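Local coordinates for protein mandelate racemase/muconate lactonizing enzyme/Enolase superfamily (Rhodobacter sphaeroides, PDB 2HZG) that belongs to the enolase superfamily, pairing an N-terminal capping domain with a TIM-barrel-like domain that holds a metal ion, here modelled as sodium, at residues A[23-28]-A[334-338]; A[263-267]-A[293-299]. The contacts are given in a common frame with arbitrary orientation. Numbering follows the deposited sequence.

In the fold
Contact 1 joins the two domains: 23-28 leads into strand 27-35 of the three-stranded antiparallel sheet in the N-terminal domain, whereas 334-338 comes just after strand 327-331, the eighth barrel strand, and starts helix 336-340. Contact 2 stays within the barrel domain, between the outer helices 259-268 and 284-297. Along the chain it is nested inside the long loop closed by contact 1, which spans 305 residues. The two lie on opposite sides of the chain's centre, with centres about 30 Å apart and nearest atoms about 19 Å apart, so they do not touch. Contact 1 thus ties capping domain to barrel, while contact 2 packs neighbouring helices of the barrel wall against each other.

Contact 1. Residues A[23-28]-A[334-338]; sequences DGSQDA and PQQLA
Asp23 is extended (phi/psi -134/103); Gly24 to Gln26 turn with phi -71° to -85° and psi -1° to -22°, before a strand starts at Asp27, facing an extended Pro334-Gln335 pair that turns helical at Gln336. The nearest alpha carbons are Ser25 CA and Gln335 CA, 5.5 Å apart. Asp23, chi1 t, closes an Asx turn: its OD1 accepts from Ser25 N (3.0 Å) and Ser25 OG (2.7 Å). Ser25, chi1 p, receives the backbone N of the N-cap residue Gln335 on its OG at 2.8 Å. Here the capping domain meets the barrel domain of the enolase-type fold, just past the eighth barrel strand. Gln335 folds back (chi1 m, chi2 m), so that its NE2 donates to Asp23 OD2 at 2.9 Å, nearly straight at 175°. Next to this polar cluster, Ser25 CB rests 3.8 Å from Ala338 CB, and Leu337 (t, p) lays CD2 3.5 Å from Asp27 CA and 4.3 Å from Ala28 CB. Leu13, Met15 and Tyr374 also pack on Leu337.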
loop_
_atom_site.group_PDB
_atom_site.type_symbol
_atom_site.label_atom_id
_atom_site.label_comp_id
_atom_site.label_asym_id
_atom_site.label_seq_id
_atom_site.Cartn_x
_atom_site.Cartn_y
_atom_site.Cartn_z
ATOM N N ASP A 23 15.853 1.192 -11.198
ATOM C CA ASP A 23 17.093 1.077 -10.447
ATOM C C ASP A 23 16.935 1.953 -9.221
ATOM O O ASP A 23 16.998 3.170 -9.327
ATOM C CB ASP A 23 18.265 1.559 -11.330
ATOM C CG ASP A 23 19.613 1.579 -10.588
ATOM O OD1 ASP A 23 19.657 1.275 -9.374
ATOM O OD2 ASP A 23 20.642 1.888 -11.240
ATOM N N GLY A 24 16.683 1.317 -8.074
ATOM C CA GLY A 24 16.478 2.008 -6.792
ATOM C C GLY A 24 17.715 2.652 -6.172
ATOM O O GLY A 24 17.628 3.303 -5.127
ATOM N N SER A 25 18.875 2.486 -6.798
ATOM C CA SER A 25 20.109 3.059 -6.245
ATOM C C SER A 25 20.329 4.514 -6.650
ATOM O O SER A 25 21.303 5.135 -6.221
ATOM C CB SER A 25 21.329 2.188 -6.606
ATOM O OG SER A 25 21.682 2.327 -7.974
ATOM N N GLN A 26 19.410 5.069 -7.442
ATOM C CA GLN A 26 19.563 6.433 -7.976
ATOM C C GLN A 26 19.235 7.523 -6.972
ATOM O O GLN A 26 19.663 8.653 -7.136
ATOM C CB GLN A 26 18.697 6.628 -9.222
ATOM C CG GLN A 26 18.980 5.614 -10.327
ATOM C CD GLN A 26 18.226 5.980 -11.599
ATOM O OE1 GLN A 26 18.638 6.877 -12.327
ATOM N NE2 GLN A 26 17.130 5.279 -11.871
ATOM N N ASP A 27 18.450 7.183 -5.958
ATOM C CA ASP A 27 18.142 8.119 -4.896
ATOM C C ASP A 27 17.958 7.346 -3.600
ATOM O O ASP A 27 18.045 6.109 -3.611
ATOM C CB ASP A 27 16.978 9.091 -5.259
ATOM C CG ASP A 27 15.589 8.496 -5.069
ATOM O OD1 ASP A 27 15.451 7.303 -4.776
ATOM O OD2 ASP A 27 14.609 9.268 -5.186
ATOM N N ALA A 28 17.797 8.056 -2.488
ATOM C CA ALA A 28 17.681 7.406 -1.182
ATOM C C ALA A 28 16.994 8.321 -0.191
ATOM O O ALA A 28 17.052 9.542 -0.312
ATOM C CB ALA A 28 19.081 6.989 -0.626
ATOM N N PRO A 334 25.700 -0.792 -8.604
ATOM C CA PRO A 334 24.863 0.292 -8.086
ATOM C C PRO A 334 25.353 1.679 -8.540
ATOM O O PRO A 334 26.542 1.844 -8.875
ATOM C CB PRO A 334 24.968 0.129 -6.557
ATOM C CG PRO A 334 26.273 -0.531 -6.331
ATOM C CD PRO A 334 26.548 -1.400 -7.555
ATOM N N GLN A 335 24.448 2.657 -8.561
ATOM C CA GLN A 335 24.843 4.045 -8.764
ATOM C C GLN A 335 25.835 4.479 -7.686
ATOM O O GLN A 335 25.865 3.922 -6.597
ATOM C CB GLN A 335 23.645 4.999 -8.757
ATOM C CG GLN A 335 22.615 4.716 -9.841
ATOM C CD GLN A 335 23.204 4.707 -11.234
ATOM O OE1 GLN A 335 24.105 5.484 -11.553
ATOM N NE2 GLN A 335 22.698 3.826 -12.069
ATOM N N GLN A 336 26.655 5.465 -8.021
ATOM C CA GLN A 336 27.667 5.977 -7.106
ATOM C C GLN A 336 27.076 6.393 -5.761
ATOM O O GLN A 336 27.729 6.233 -4.723
ATOM C CB GLN A 336 28.425 7.170 -7.720
ATOM C CG GLN A 336 29.734 7.477 -6.956
ATOM C CD GLN A 336 30.721 6.339 -7.070
ATOM O OE1 GLN A 336 30.921 5.795 -8.155
ATOM N NE2 GLN A 336 31.347 5.968 -5.964
ATOM N N LEU A 337 25.857 6.941 -5.779
ATOM C CA LEU A 337 25.189 7.331 -4.537
ATOM C C LEU A 337 25.193 6.180 -3.554
ATOM O O LEU A 337 25.620 6.353 -2.420
ATOM C CB LEU A 337 23.743 7.823 -4.779
ATOM C CG LEU A 337 22.847 8.002 -3.537
ATOM C CD1 LEU A 337 23.455 8.921 -2.466
ATOM C CD2 LEU A 337 21.445 8.498 -3.950
ATOM N N ALA A 338 24.738 5.008 -3.997
ATOM C CA ALA A 338 24.633 3.830 -3.127
ATOM C C ALA A 338 25.979 3.390 -2.556
ATOM O O ALA A 338 26.066 3.030 -1.368
ATOM C CB ALA A 338 23.961 2.673 -3.869
#

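Contact 2. Residues A[263-267]-A[293-299]; sequences QHLMD and AAQARGI
Met266 reaches across the gap between two helices and overlaps Ala293, Ala294, Arg297 and Ile299, taking up more of the buried surface than any other residue here. Its chi angles m, t, m carry SD to 3.8 Å from Ala294 CA and CE to 4.0 Å from Ala293 CB, while its CB lies 3.5 Å from Ile299 CD1 and 4.0 Å from Arg297 CD. The small alanines leave room for the thioether. The helical segments 263-267 and 293-297 run almost parallel, their axes 13° apart in direction and 10.9 Å apart at closest approach; Gln263 CA is 7.3 Å from Ala293 CA, and Met266 CA is 7.6 Å from Ala294 CA.

Toward solvent, Arg297 and Asp267 form a two-pronged salt bridge: Arg297 NE donates to Asp267 OD1 at 2.8 Å and Arg297 NH1 to Asp267 OD2 at 2.9 Å. Arg297 NH2 donates back to Ala293 O at 3.0 Å, so the guanidinium bridges Asp267 and a carbonyl of its own helix. Gln263 OE1 comes within 3.3 Å of Arg297 NH1.

Helix 284-297 ends in a Schellman motif. Gly298 has phi 71°, with Gly298 N bonded to Gln295 O (3.2 Å) and Ile299 N to Ala294 O (3.0 Å), and the chain swings so that Ile299 turns toward Met266. Both these side chains, with Ala294, touch Ile274 of strand 273-276, which comes between the two helices in the chain. Near-parallel neighbouring helices packed over the intervening strand are typical of the repeated beta-alpha units in a TIM-barrel wall.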
loop_
_atom_site.group_PDB
_atom_site.type_symbol
_atom_site.label_atom_id
_atom_site.label_comp_id
_atom_site.label_asym_id
_atom_site.label_seq_id
_atom_site.Cartn_x
_atom_site.Cartn_y
_atom_site.Cartn_z
ATOM N N GLN A 263 3.484 -13.397 3.629
ATOM C CA GLN A 263 2.850 -14.665 4.008
ATOM C C GLN A 263 1.860 -15.181 2.966
ATOM O O GLN A 263 1.818 -16.377 2.685
ATOM C CB GLN A 263 2.152 -14.585 5.361
ATOM C CG GLN A 263 1.807 -15.976 5.872
ATOM C CD GLN A 263 0.987 -15.940 7.145
ATOM O OE1 GLN A 263 1.430 -16.428 8.180
ATOM N NE2 GLN A 263 -0.199 -15.358 7.076
ATOM N N HIS A 264 1.059 -14.275 2.416
ATOM C CA HIS A 264 0.090 -14.649 1.378
ATOM C C HIS A 264 0.752 -15.145 0.106
ATOM O O HIS A 264 0.280 -16.106 -0.509
ATOM C CB HIS A 264 -0.850 -13.488 1.062
ATOM C CG HIS A 264 -1.731 -13.102 2.211
ATOM N ND1 HIS A 264 -2.386 -11.891 2.272
ATOM C CD2 HIS A 264 -2.059 -13.766 3.343
ATOM C CE1 HIS A 264 -3.083 -11.827 3.393
ATOM N NE2 HIS A 264 -2.890 -12.947 4.066
ATOM N N LEU A 265 1.834 -14.483 -0.301
ATOM C CA LEU A 265 2.611 -14.960 -1.444
ATOM C C LEU A 265 3.133 -16.370 -1.210
ATOM O O LEU A 265 3.033 -17.219 -2.106
ATOM C CB LEU A 265 3.770 -13.995 -1.783
ATOM C CG LEU A 265 4.523 -14.289 -3.086
ATOM C CD1 LEU A 265 3.635 -14.160 -4.334
ATOM C CD2 LEU A 265 5.706 -13.326 -3.157
ATOM N N MET A 266 3.666 -16.641 -0.016
ATOM C CA MET A 266 4.099 -18.026 0.298
ATOM C C MET A 266 2.940 -19.016 0.322
ATOM O O MET A 266 3.045 -20.106 -0.241
ATOM C CB MET A 266 4.867 -18.105 1.606
ATOM C CG MET A 266 6.166 -17.316 1.571
ATOM S SD MET A 266 7.127 -17.518 3.082
ATOM C CE MET A 266 6.228 -16.473 4.213
ATOM N N ASP A 267 1.837 -18.621 0.954
ATOM C CA ASP A 267 0.706 -19.535 1.122
ATOM C C ASP A 267 -0.178 -19.730 -0.109
ATOM O O ASP A 267 -0.680 -20.821 -0.301
ATOM C CB ASP A 267 -0.132 -19.163 2.346
ATOM C CG ASP A 267 0.589 -19.480 3.643
ATOM O OD1 ASP A 267 1.524 -20.308 3.626
ATOM O OD2 ASP A 267 0.259 -18.873 4.669
ATOM N N ALA A 293 8.425 -17.450 9.362
ATOM C CA ALA A 293 7.303 -18.054 8.637
ATOM C C ALA A 293 7.797 -18.871 7.437
ATOM O O ALA A 293 7.267 -19.940 7.155
ATOM C CB ALA A 293 6.263 -16.984 8.226
ATOM N N ALA A 294 8.828 -18.381 6.746
ATOM C CA ALA A 294 9.445 -19.122 5.653
ATOM C C ALA A 294 10.081 -20.427 6.172
ATOM O O ALA A 294 9.898 -21.492 5.578
ATOM C CB ALA A 294 10.474 -18.238 4.920
ATOM N N GLN A 295 10.814 -20.341 7.280
ATOM C CA GLN A 295 11.374 -21.530 7.940
ATOM C C GLN A 295 10.301 -22.567 8.259
ATOM O O GLN A 295 10.478 -23.751 7.960
ATOM C CB GLN A 295 12.102 -21.140 9.237
ATOM C CG GLN A 295 13.463 -20.491 9.016
ATOM C CD GLN A 295 14.513 -21.488 8.565
ATOM O OE1 GLN A 295 15.054 -22.228 9.376
ATOM N NE2 GLN A 295 14.797 -21.519 7.267
ATOM N N ALA A 296 9.190 -22.131 8.854
ATOM C CA ALA A 296 8.076 -23.043 9.154
ATOM C C ALA A 296 7.545 -23.756 7.893
ATOM O O ALA A 296 7.098 -24.913 7.968
ATOM C CB ALA A 296 6.970 -22.304 9.838
ATOM N N ARG A 297 7.628 -23.065 6.746
ATOM C CA ARG A 297 7.143 -23.557 5.459
ATOM C C ARG A 297 8.188 -24.249 4.598
ATOM O O ARG A 297 7.852 -24.824 3.566
ATOM C CB ARG A 297 6.563 -22.398 4.651
ATOM C CG ARG A 297 5.200 -21.962 5.096
ATOM C CD ARG A 297 5.025 -20.468 4.875
ATOM N NE ARG A 297 3.700 -20.023 5.314
ATOM C CZ ARG A 297 3.376 -19.713 6.563
ATOM N NH1 ARG A 297 2.132 -19.362 6.830
ATOM N NH2 ARG A 297 4.272 -19.771 7.546
ATOM N N GLY A 298 9.458 -24.156 4.978
ATOM C CA GLY A 298 10.517 -24.756 4.186
ATOM C C GLY A 298 10.737 -24.003 2.886
ATOM O O GLY A 298 11.199 -24.575 1.894
ATOM N N ILE A 299 10.394 -22.716 2.897
ATOM C CA ILE A 299 10.634 -21.821 1.765
ATOM C C ILE A 299 11.936 -21.043 1.986
ATOM O O ILE A 299 12.147 -20.459 3.042
ATOM C CB ILE A 299 9.417 -20.870 1.521
ATOM C CG1 ILE A 299 8.172 -21.706 1.150
ATOM C CG2 ILE A 299 9.737 -19.815 0.420
ATOM C CD1 ILE A 299 6.859 -20.945 1.158
#